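PDB 3LP9: LS-24 from Lathyrus sativus, which probably binds hemin as a monomer or spermine as a dimer, and may act in the oxidative stress response and polyamine biosynthesis. Local coordinates for residues E185-F188 against H193-R196. Residues are numbered along the deposited sequence; the frame is centred on the assembly and turned at random.
Sequences EVYF and HYAR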
# COMPACT_ATOMS: atom_id res chain seq x y z
N GLU A 185 -12.07 29.67 -8.31
CA GLU A 185 -13.13 28.86 -8.84
C GLU A 185 -12.74 27.40 -8.66
O GLU A 185 -11.57 27.04 -8.82
CB GLU A 185 -13.40 29.19 -10.30
CG GLU A 185 -14.06 30.54 -10.51
CD GLU A 185 -14.46 30.80 -11.94
OE1 GLU A 185 -14.79 29.83 -12.71
OE2 GLU A 185 -14.46 32.00 -12.28
N VAL A 186 -13.71 26.56 -8.32
CA VAL A 186 -13.44 25.18 -7.93
C VAL A 186 -14.44 24.30 -8.62
O VAL A 186 -15.56 24.73 -8.84
CB VAL A 186 -13.47 24.96 -6.35
CG1 VAL A 186 -12.98 23.58 -6.01
CG2 VAL A 186 -12.62 26.01 -5.67
N TYR A 187 -13.99 23.12 -9.02
CA TYR A 187 -14.82 22.15 -9.66
C TYR A 187 -14.99 20.99 -8.72
O TYR A 187 -14.03 20.50 -8.14
CB TYR A 187 -14.21 21.66 -11.00
CG TYR A 187 -14.23 22.64 -12.12
CD1 TYR A 187 -15.41 22.95 -12.77
CD2 TYR A 187 -13.05 23.28 -12.54
CE1 TYR A 187 -15.44 23.89 -13.81
CE2 TYR A 187 -13.05 24.19 -13.57
CZ TYR A 187 -14.24 24.51 -14.19
OH TYR A 187 -14.25 25.43 -15.17
N PHE A 188 -16.23 20.53 -8.58
CA PHE A 188 -16.61 19.36 -7.74
C PHE A 188 -17.29 18.40 -8.65
O PHE A 188 -18.14 18.80 -9.46
CB PHE A 188 -17.59 19.77 -6.57
CG PHE A 188 -16.96 20.66 -5.54
CD1 PHE A 188 -16.32 20.10 -4.40
CD2 PHE A 188 -16.95 22.05 -5.70
CE1 PHE A 188 -15.68 20.93 -3.48
CE2 PHE A 188 -16.33 22.86 -4.77
CZ PHE A 188 -15.70 22.28 -3.65
N HIS A 193 -22.27 14.33 -12.81
CA HIS A 193 -22.52 15.73 -12.50
C HIS A 193 -21.32 16.48 -11.99
O HIS A 193 -20.39 15.88 -11.41
CB HIS A 193 -23.59 15.84 -11.40
CG HIS A 193 -24.94 15.36 -11.84
ND1 HIS A 193 -25.34 14.03 -11.73
CD2 HIS A 193 -25.97 16.02 -12.43
CE1 HIS A 193 -26.56 13.92 -12.20
NE2 HIS A 193 -26.96 15.10 -12.64
N TYR A 194 -21.34 17.79 -12.17
CA TYR A 194 -20.23 18.63 -11.73
C TYR A 194 -20.89 19.93 -11.21
O TYR A 194 -22.03 20.29 -11.59
CB TYR A 194 -19.23 18.93 -12.90
CG TYR A 194 -19.75 19.98 -13.86
CD1 TYR A 194 -20.61 19.62 -14.89
CD2 TYR A 194 -19.45 21.33 -13.68
CE1 TYR A 194 -21.20 20.62 -15.73
CE2 TYR A 194 -19.98 22.32 -14.50
CZ TYR A 194 -20.85 21.98 -15.52
OH TYR A 194 -21.40 22.95 -16.32
N ALA A 195 -20.18 20.64 -10.36
CA ALA A 195 -20.62 21.93 -9.88
C ALA A 195 -19.35 22.83 -10.04
O ALA A 195 -18.23 22.47 -9.66
CB ALA A 195 -21.06 21.80 -8.46
N ARG A 196 -19.53 23.94 -10.73
CA ARG A 196 -18.47 24.93 -10.86
C ARG A 196 -18.79 25.97 -9.79
O ARG A 196 -19.76 26.67 -9.88
CB ARG A 196 -18.49 25.57 -12.25
CG ARG A 196 -17.41 26.56 -12.37
CD ARG A 196 -17.87 27.65 -13.22
NE ARG A 196 -16.89 28.17 -14.18
CZ ARG A 196 -17.25 28.56 -15.40
NH1 ARG A 196 -18.52 28.42 -15.76
NH2 ARG A 196 -16.36 29.06 -16.24
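R196 lays its aliphatic stem alongside the ring of Y187, CG coming to 3.6 Å from CE1 of Y187. The arginine chain starts out anti to the backbone N (chi1 -179°) and runs the same way as the tyrosine, its guanidinium plane 21° from the ring plane. Bends at chi2 and chi3 then bring NE of R196 to 3.1 Å from OE1 of E185, a salt bridge whose hydrogen bond is weak, the carboxylate and guanidinium planes standing 69° apart. Cutting R196 back to an alanine would probably leave the E185 carboxylate without this charge partner and open a gap beside the Y187 ring. The two strands are the middle pair of a four-stranded antiparallel blade in the hemopexin beta-propeller, joined as a hairpin. F188 and A195 form a hydrogen-bonded pair: F188 N gives to A195 O at 3.0 Å, and A195 N to F188 O at 2.9 Å. Their CB atoms, 4.4 Å apart, lie on the sheet face turned to F165 and F170. On the other face, Y194 CD2 lies at the edge of the Y187 ring, 4.4 Å from Y187 CD1. Y217, from helix 214-217, covers this side, stacking on Y194, its hydroxyl and Y187 OH sharing a hydrogen bond.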